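Local coordinates for chorismate mutase (PDB 1XHO), which probably catalyses the rearrangement of chorismate to prephenate, as a trimeric member of the type I (AroH-like) chorismate mutase family, at residues A34-T39 with H134-G139; T39-N44 with K115-M120; A84-I89 with L101-E106. One frame throughout, in Å; residues are numbered along the deposited sequence.

Contact 1: A34-T39 with H134-G139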
loop_
_atom_site.group_PDB
_atom_site.type_symbol
_atom_site.label_atom_id
_atom_site.label_comp_id
_atom_site.label_asym_id
_atom_site.label_seq_id
_atom_site.Cartn_x
_atom_site.Cartn_y
_atom_site.Cartn_z
ATOM N N ALA C 34 10.903 -0.592 6.750
ATOM C CA ALA C 34 9.936 -1.522 6.172
ATOM C C ALA C 34 10.593 -2.871 5.881
ATOM O O ALA C 34 11.755 -2.925 5.497
ATOM C CB ALA C 34 9.350 -0.936 4.911
ATOM N N ILE C 35 9.847 -3.952 6.084
ATOM C CA ILE C 35 10.334 -5.307 5.803
ATOM C C ILE C 35 9.480 -5.963 4.720
ATOM O O ILE C 35 8.254 -5.980 4.806
ATOM C CB ILE C 35 10.316 -6.218 7.057
ATOM C CG1 ILE C 35 10.645 -5.424 8.333
ATOM C CG2 ILE C 35 11.295 -7.380 6.865
ATOM C CD1 ILE C 35 10.598 -6.246 9.617
ATOM N N ARG C 36 10.147 -6.502 3.703
ATOM C CA ARG C 36 9.500 -7.256 2.648
ATOM C C ARG C 36 9.591 -8.769 2.918
ATOM O O ARG C 36 10.600 -9.259 3.412
ATOM C CB ARG C 36 10.104 -6.884 1.276
ATOM C CG ARG C 36 9.248 -5.906 0.446
ATOM C CD ARG C 36 7.893 -6.546 0.025
ATOM N NE ARG C 36 8.086 -7.881 -0.560
ATOM C CZ ARG C 36 8.468 -8.111 -1.817
ATOM N NH1 ARG C 36 8.685 -7.106 -2.671
ATOM N NH2 ARG C 36 8.628 -9.360 -2.235
ATOM N N GLY C 37 8.495 -9.477 2.644
ATOM C CA GLY C 37 8.464 -10.927 2.579
ATOM C C GLY C 37 7.748 -11.419 1.312
ATOM O O GLY C 37 6.882 -10.725 0.752
ATOM N N ALA C 38 8.137 -12.602 0.840
ATOM C CA ALA C 38 7.443 -13.263 -0.260
ATOM C C ALA C 38 7.509 -14.758 -0.071
ATOM O O ALA C 38 8.469 -15.281 0.501
ATOM C CB ALA C 38 8.022 -12.864 -1.618
ATOM N N THR C 39 6.459 -15.430 -0.525
ATOM C CA THR C 39 6.361 -16.875 -0.445
ATOM C C THR C 39 5.429 -17.380 -1.553
ATOM O O THR C 39 4.708 -16.604 -2.172
ATOM C CB THR C 39 5.880 -17.345 0.977
ATOM O OG1 THR C 39 6.103 -18.758 1.136
ATOM C CG2 THR C 39 4.390 -16.998 1.230
ATOM N N HIS C 134 14.964 -9.064 5.060
ATOM C CA HIS C 134 13.837 -9.366 4.201
ATOM C C HIS C 134 13.813 -10.871 3.980
ATOM O O HIS C 134 14.872 -11.523 3.984
ATOM C CB HIS C 134 13.948 -8.596 2.887
ATOM C CG HIS C 134 14.105 -7.117 3.067
ATOM N ND1 HIS C 134 13.109 -6.320 3.587
ATOM C CD2 HIS C 134 15.142 -6.290 2.791
ATOM C CE1 HIS C 134 13.520 -5.065 3.616
ATOM N NE2 HIS C 134 14.750 -5.018 3.134
ATOM N N VAL C 135 12.615 -11.431 3.818
ATOM C CA VAL C 135 12.443 -12.886 3.806
ATOM C C VAL C 135 11.827 -13.371 2.495
ATOM O O VAL C 135 10.781 -12.884 2.073
ATOM C CB VAL C 135 11.570 -13.350 4.982
ATOM C CG1 VAL C 135 11.355 -14.841 4.935
ATOM C CG2 VAL C 135 12.209 -12.958 6.313
ATOM N N TYR C 136 12.484 -14.340 1.859
ATOM C CA TYR C 136 11.988 -14.941 0.627
ATOM C C TYR C 136 11.900 -16.441 0.832
ATOM O O TYR C 136 12.917 -17.088 1.062
ATOM C CB TYR C 136 12.893 -14.553 -0.553
ATOM C CG TYR C 136 12.849 -13.063 -0.804
ATOM C CD1 TYR C 136 11.984 -12.526 -1.755
ATOM C CD2 TYR C 136 13.628 -12.181 -0.044
ATOM C CE1 TYR C 136 11.904 -11.152 -1.966
ATOM C CE2 TYR C 136 13.557 -10.804 -0.241
ATOM C CZ TYR C 136 12.694 -10.296 -1.212
ATOM O OH TYR C 136 12.608 -8.937 -1.425
ATOM N N LEU C 137 10.682 -16.989 0.791
ATOM C CA LEU C 137 10.480 -18.425 1.051
ATOM C C LEU C 137 9.859 -19.162 -0.122
ATOM O O LEU C 137 9.231 -18.557 -0.990
ATOM C CB LEU C 137 9.605 -18.635 2.288
ATOM C CG LEU C 137 10.113 -18.057 3.609
ATOM C CD1 LEU C 137 9.054 -18.230 4.669
ATOM C CD2 LEU C 137 11.432 -18.713 4.037
ATOM N N ASN C 138 10.033 -20.488 -0.120
ATOM C CA ASN C 138 9.513 -21.361 -1.164
ATOM C C ASN C 138 9.930 -20.837 -2.535
ATOM O O ASN C 138 11.053 -20.373 -2.692
ATOM C CB ASN C 138 7.987 -21.503 -1.060
ATOM C CG ASN C 138 7.530 -21.967 0.303
ATOM O OD1 ASN C 138 8.300 -22.554 1.057
ATOM N ND2 ASN C 138 6.258 -21.721 0.620
ATOM N N GLY C 139 9.038 -20.897 -3.522
ATOM C CA GLY C 139 9.352 -20.418 -4.864
ATOM C C GLY C 139 9.724 -18.954 -4.958
ATOM O O GLY C 139 10.320 -18.536 -5.949
#
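Arg36 meets His134 through a side chain standing in for backbone: the N-H of Arg36 runs almost straight (175°) into ND1 of the His134 ring, a little out of the ring plane. Arg36 N and His134 ND1 are 3.0 Å apart. CG of His134 lies anti to its carbonyl carbon (chi1 -54°), which swings the imidazole along strand 32-40 so that CE1 comes 3.4 Å from Ala34 O. As acceptor here, ND1 probably carries no proton. Beyond the ring the two chains run parallel and close. Val135 N donates to Arg36 O, Ala38 N to Val135 O at 2.9 Å, and Leu137 N to Ala38 O at 2.8 Å; Gly37, with no side chain, brings its CA to 3.1 Å from Val135 O. On the face of Ile35 and Val135 the packing is closed by helix 46-63, through Met60 under Ile35 and Leu56 and Glu59 under Val135. The face of Arg36 and Tyr136 is looser. There Ala38 CB lies obliquely against CD1 of the tyrosine. The Arg36 side chain, bent at chi2 and chi3, and that of Tyr136 cross at about a right angle, with NH2 3.7 Å from CE1 and the guanidinium and ring planes 60° apart. NE makes a weak bond to Gly37 O, whereas NH1 is held by Leu101 O of the second subunit. At the exposed end, Asn138 ND2 approaches Thr39 OG1 to 3.0 Å with poor geometry; its hydrogen bonds go to Thr40 O and Glu52. The arrangement is that of a short parallel edge strand, 135-136, added late in the chain to the mixed sheet of an AroH-like alpha/beta fold, beside a subunit interface.

Contact 2: T39-N44 with K115-M120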
loop_
_atom_site.group_PDB
_atom_site.type_symbol
_atom_site.label_atom_id
_atom_site.label_comp_id
_atom_site.label_asym_id
_atom_site.label_seq_id
_atom_site.Cartn_x
_atom_site.Cartn_y
_atom_site.Cartn_z
ATOM N N THR C 39 6.459 -15.430 -0.525
ATOM C CA THR C 39 6.361 -16.875 -0.445
ATOM C C THR C 39 5.429 -17.380 -1.553
ATOM O O THR C 39 4.708 -16.604 -2.172
ATOM C CB THR C 39 5.880 -17.345 0.977
ATOM O OG1 THR C 39 6.103 -18.758 1.136
ATOM C CG2 THR C 39 4.390 -16.998 1.230
ATOM N N THR C 40 5.469 -18.682 -1.803
ATOM C CA THR C 40 4.589 -19.305 -2.773
ATOM C C THR C 40 3.797 -20.430 -2.114
ATOM O O THR C 40 4.195 -20.952 -1.071
ATOM C CB THR C 40 5.361 -19.833 -4.011
ATOM O OG1 THR C 40 6.352 -20.792 -3.604
ATOM C CG2 THR C 40 6.021 -18.683 -4.752
ATOM N N VAL C 41 2.658 -20.761 -2.719
ATOM C CA VAL C 41 1.807 -21.872 -2.265
ATOM C C VAL C 41 1.663 -22.913 -3.380
ATOM O O VAL C 41 1.909 -22.620 -4.556
ATOM C CB VAL C 41 0.402 -21.407 -1.791
ATOM C CG1 VAL C 41 0.505 -20.631 -0.484
ATOM C CG2 VAL C 41 -0.308 -20.582 -2.861
ATOM N N SER C 42 1.294 -24.128 -2.990
ATOM C CA SER C 42 1.077 -25.221 -3.934
ATOM C C SER C 42 -0.293 -25.123 -4.597
ATOM O O SER C 42 -0.448 -25.475 -5.763
ATOM C CB SER C 42 1.225 -26.579 -3.231
ATOM O OG SER C 42 0.436 -26.641 -2.052
ATOM N N ASP C 43 -1.289 -24.652 -3.857
ATOM C CA ASP C 43 -2.631 -24.530 -4.400
ATOM C C ASP C 43 -3.369 -23.269 -3.965
ATOM O O ASP C 43 -3.136 -22.733 -2.882
ATOM N N ASN C 44 -4.271 -22.816 -4.829
ATOM C CA ASN C 44 -5.251 -21.800 -4.478
ATOM C C ASN C 44 -6.301 -22.370 -3.505
ATOM O O ASN C 44 -7.440 -22.649 -3.890
ATOM C CB ASN C 44 -5.923 -21.256 -5.748
ATOM C CG ASN C 44 -6.921 -20.140 -5.451
ATOM O OD1 ASN C 44 -6.742 -19.367 -4.511
ATOM N ND2 ASN C 44 -7.984 -20.071 -6.243
ATOM N N LYS C 115 1.235 -18.001 -7.908
ATOM C CA LYS C 115 0.975 -18.549 -6.566
ATOM C C LYS C 115 1.743 -17.835 -5.447
ATOM O O LYS C 115 2.102 -18.458 -4.437
ATOM C CB LYS C 115 1.276 -20.051 -6.522
ATOM C CG LYS C 115 0.547 -20.893 -7.556
ATOM C CD LYS C 115 -0.978 -20.909 -7.351
ATOM C CE LYS C 115 -1.667 -21.876 -8.376
ATOM N NZ LYS C 115 -2.995 -21.378 -8.893
ATOM N N CYS C 116 1.945 -16.525 -5.610
ATOM C CA CYS C 116 2.865 -15.766 -4.769
ATOM C C CYS C 116 2.160 -14.797 -3.819
ATOM O O CYS C 116 1.397 -13.927 -4.246
ATOM C CB CYS C 116 3.889 -15.005 -5.653
ATOM S SG CYS C 116 5.106 -13.984 -4.759
ATOM N N ILE C 117 2.460 -14.943 -2.531
ATOM C CA ILE C 117 2.026 -14.012 -1.497
ATOM C C ILE C 117 3.195 -13.102 -1.097
ATOM O O ILE C 117 4.265 -13.589 -0.706
ATOM C CB ILE C 117 1.515 -14.772 -0.254
ATOM C CG1 ILE C 117 0.383 -15.727 -0.661
ATOM C CG2 ILE C 117 1.058 -13.798 0.830
ATOM C CD1 ILE C 117 0.147 -16.842 0.295
ATOM N N ARG C 118 2.988 -11.788 -1.208
ATOM C CA ARG C 118 3.965 -10.794 -0.740
ATOM C C ARG C 118 3.455 -10.023 0.476
ATOM O O ARG C 118 2.253 -9.835 0.654
ATOM C CB ARG C 118 4.370 -9.828 -1.857
ATOM C CG ARG C 118 5.036 -10.530 -3.050
ATOM C CD ARG C 118 5.417 -9.504 -4.104
ATOM N NE ARG C 118 6.224 -10.012 -5.214
ATOM C CZ ARG C 118 5.766 -10.661 -6.290
ATOM N NH1 ARG C 118 4.500 -10.978 -6.423
ATOM N NH2 ARG C 118 6.604 -11.025 -7.232
ATOM N N VAL C 119 4.398 -9.603 1.317
ATOM C CA VAL C 119 4.115 -8.899 2.563
ATOM C C VAL C 119 5.041 -7.704 2.656
ATOM O O VAL C 119 6.241 -7.845 2.446
ATOM C CB VAL C 119 4.379 -9.796 3.812
ATOM C CG1 VAL C 119 4.204 -8.999 5.114
ATOM C CG2 VAL C 119 3.486 -10.985 3.792
HETATM N N MSE C 120 4.475 -6.535 2.956
HETATM C CA MSE C 120 5.251 -5.353 3.290
HETATM C C MSE C 120 4.903 -4.931 4.727
HETATM O O MSE C 120 3.753 -4.596 5.043
HETATM C CB MSE C 120 4.960 -4.218 2.319
HETATM C CG MSE C 120 5.636 -2.888 2.706
HETATM SE SE MSE C 120 5.365 -1.479 1.380
HETATM C CE MSE C 120 6.895 -1.918 0.161
#
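Thr39 and Ile117 form an antiparallel hydrogen-bonded pair, and Thr40 with Cys116 the non-hydrogen-bonded pair after it, where strands 32-40 and 116-124 neighbour each other in the mixed sheet. Thr39 N donates to Ile117 O and Ile117 N returns a 2.8 Å bond to Thr39 O. As strand 32-40 gives way to loop, Val41 N still reaches Lys115 O at 2.9 Å. On the face of Thr39 and Ile117 the two side chains lie alongside, pointing the same way, with Thr39 CG2 3.9 Å from Ile117 CB; Leu56 and Thr53 of helix 46-63 cover them. Val41 crosses Ile117 at about a right angle, CG1 to CD1. Its other methyl, CG2, lies between backbone N and carbonyl carbon and is thereby brought to 3.6 Å from Lys115 O. Thr40 faces the other way, its OG1 bonded to Gly139 N. Asn44 is fixed by Asp83 and the backbone of Ala84. Lys115, whose backbone adopts a left-handed conformation (phi 56°), leans over the departing chain, placing CB 3.3 Å from Val41 O.

Contact 3: A84-I89 with L101-E106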
loop_
_atom_site.group_PDB
_atom_site.type_symbol
_atom_site.label_atom_id
_atom_site.label_comp_id
_atom_site.label_asym_id
_atom_site.label_seq_id
_atom_site.Cartn_x
_atom_site.Cartn_y
_atom_site.Cartn_z
ATOM N N ALA C 84 -8.654 -17.676 -2.769
ATOM C CA ALA C 84 -9.380 -18.547 -1.844
ATOM C C ALA C 84 -9.505 -17.968 -0.433
ATOM O O ALA C 84 -10.429 -18.329 0.296
ATOM C CB ALA C 84 -8.738 -19.934 -1.795
ATOM N N ALA C 85 -8.588 -17.085 -0.040
ATOM C CA ALA C 85 -8.719 -16.388 1.244
ATOM C C ALA C 85 -7.837 -15.139 1.364
ATOM O O ALA C 85 -6.933 -14.918 0.557
ATOM C CB ALA C 85 -8.419 -17.349 2.398
ATOM N N PHE C 86 -8.134 -14.340 2.391
ATOM C CA PHE C 86 -7.331 -13.195 2.809
ATOM C C PHE C 86 -6.085 -13.685 3.555
ATOM O O PHE C 86 -6.213 -14.333 4.604
ATOM C CB PHE C 86 -8.117 -12.311 3.792
ATOM C CG PHE C 86 -9.074 -11.335 3.142
ATOM C CD1 PHE C 86 -8.862 -9.961 3.253
ATOM C CD2 PHE C 86 -10.199 -11.779 2.467
ATOM C CE1 PHE C 86 -9.736 -9.061 2.684
ATOM C CE2 PHE C 86 -11.087 -10.882 1.891
ATOM C CZ PHE C 86 -10.859 -9.521 1.995
ATOM N N PRO C 87 -4.878 -13.358 3.053
ATOM C CA PRO C 87 -3.676 -13.720 3.832
ATOM C C PRO C 87 -3.646 -13.091 5.232
ATOM O O PRO C 87 -2.989 -13.627 6.126
ATOM C CB PRO C 87 -2.515 -13.189 2.965
ATOM C CG PRO C 87 -3.086 -13.069 1.588
ATOM C CD PRO C 87 -4.525 -12.671 1.795
ATOM N N ALA C 88 -4.355 -11.967 5.402
ATOM C CA ALA C 88 -4.472 -11.266 6.687
ATOM C C ALA C 88 -5.027 -12.131 7.835
ATOM O O ALA C 88 -4.831 -11.802 9.000
ATOM C CB ALA C 88 -5.346 -10.013 6.519
ATOM N N ILE C 89 -5.746 -13.201 7.503
ATOM C CA ILE C 89 -6.213 -14.176 8.504
ATOM C C ILE C 89 -5.032 -14.801 9.276
ATOM O O ILE C 89 -5.163 -15.095 10.474
ATOM C CB ILE C 89 -7.064 -15.299 7.854
ATOM C CG1 ILE C 89 -8.381 -14.733 7.324
ATOM C CG2 ILE C 89 -7.361 -16.417 8.866
ATOM C CD1 ILE C 89 -9.024 -15.593 6.233
ATOM N N LEU C 101 -4.009 -4.028 9.023
ATOM C CA LEU C 101 -3.753 -4.943 7.916
ATOM C C LEU C 101 -4.461 -4.429 6.667
ATOM O O LEU C 101 -5.436 -3.689 6.767
ATOM C CB LEU C 101 -4.273 -6.337 8.259
ATOM C CG LEU C 101 -3.831 -6.925 9.613
ATOM C CD1 LEU C 101 -4.535 -8.235 9.909
ATOM C CD2 LEU C 101 -2.350 -7.141 9.657
HETATM N N MSE C 102 -3.977 -4.832 5.496
HETATM C CA MSE C 102 -4.603 -4.475 4.222
HETATM C C MSE C 102 -4.154 -5.468 3.152
HETATM O O MSE C 102 -2.974 -5.862 3.113
HETATM C CB MSE C 102 -4.241 -3.028 3.832
HETATM C CG MSE C 102 -4.904 -2.520 2.537
HETATM SE SE MSE C 102 -5.241 -0.547 2.460
HETATM C CE MSE C 102 -6.872 -0.659 3.557
ATOM N N CYS C 103 -5.094 -5.883 2.298
ATOM C CA CYS C 103 -4.830 -6.885 1.271
ATOM C C CYS C 103 -5.291 -6.420 -0.101
ATOM O O CYS C 103 -6.427 -5.956 -0.255
ATOM C CB CYS C 103 -5.543 -8.189 1.596
ATOM S SG CYS C 103 -5.215 -8.834 3.212
HETATM N N MSE C 104 -4.395 -6.557 -1.084
HETATM C CA MSE C 104 -4.662 -6.218 -2.473
HETATM C C MSE C 104 -4.204 -7.376 -3.331
HETATM O O MSE C 104 -3.670 -8.358 -2.831
HETATM C CB MSE C 104 -3.888 -4.961 -2.903
HETATM C CG MSE C 104 -4.190 -3.687 -2.104
HETATM SE SE MSE C 104 -3.286 -3.595 -0.358
HETATM C CE MSE C 104 -2.875 -1.691 -0.463
ATOM N N ASN C 105 -4.411 -7.255 -4.631
ATOM C CA ASN C 105 -3.769 -8.148 -5.570
ATOM C C ASN C 105 -2.486 -7.511 -6.053
ATOM O O ASN C 105 -2.349 -6.275 -6.085
ATOM C CB ASN C 105 -4.677 -8.468 -6.762
ATOM C CG ASN C 105 -5.793 -9.440 -6.410
ATOM O OD1 ASN C 105 -6.958 -9.057 -6.363
ATOM N ND2 ASN C 105 -5.445 -10.712 -6.196
ATOM N N GLU C 106 -1.541 -8.367 -6.420
ATOM C CA GLU C 106 -0.284 -7.934 -7.000
ATOM C C GLU C 106 -0.570 -7.331 -8.377
ATOM O O GLU C 106 -1.557 -7.674 -9.024
ATOM C CB GLU C 106 0.675 -9.147 -7.121
ATOM C CG GLU C 106 2.080 -8.855 -7.711
ATOM C CD GLU C 106 3.003 -8.092 -6.760
ATOM O OE1 GLU C 106 2.639 -7.865 -5.577
ATOM O OE2 GLU C 106 4.102 -7.711 -7.200
#
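A type I beta turn, Phe86 to Ile89, leads into helix 89-93 within the beta-alpha-beta crossover from strand 71-78 to its parallel neighbour 100-105, and it packs on that second strand through Cys103 and Leu101. The turn is closed by Ile89 N bonding to Phe86 O at 3.1 Å. No hydrogen bond crosses the contact; sulfur and carbon do the work. Cys103 SG is the meeting point of three residues: Ala88 CB is nearest, at 3.5 Å, Phe86 CD1 follows at 3.8 Å, and Pro87 CD is more distant. The thiol, set anti to its carbonyl carbon (chi1 -53°), projects from the strand against the flank of the turn formed by Phe86, Pro87 and Ala88. Its sulfur-aromatic contact with Phe86 is oblique, 5.0 Å from the ring centroid and 68° off the ring normal, with CD1 as the nearest ring atom. Leu101 CD1 lies 3.9 Å from Ala88 CB and 3.7 Å from Ala88 O. Strand 100-105 is outermost in the sheet of its own chain, and the third subunit lies along it: Leu101 O accepts Arg36 NH1 of that subunit, Cys103 makes backbone bonds to it, and Phe86 packs on its Glu106. Within the chain, Pro87 also touches Ile49 and Thr53 of helix 46-63 and Phe76 and Val78 of strand 71-78.

All three contacts belong to one mixed sheet, ordered 100-105, 71-78, 116-124, 32-40, 135-136. Contacts 1 and 2 share Thr39 and use strand 32-40, whose neighbours, 135-136 and 116-124, lie on either side; their centres are about 10 Å apart. Contact 3 lies about 10 Å from contact 2 but about 15 Å from contact 1, centre to centre. Contact 2 bridges them, with Gly139 N 2.7 Å from Thr40 OG1 on one side and a weak, long ion pair, Arg118 NH1 to Glu106 OE2 at 3.4 Å, on the other. Arg36 NH1 bonds to Leu101 O of another subunit, so contacts 1 and 3 meet across the interface; AroH-type active sites lie between subunits, as is probable here.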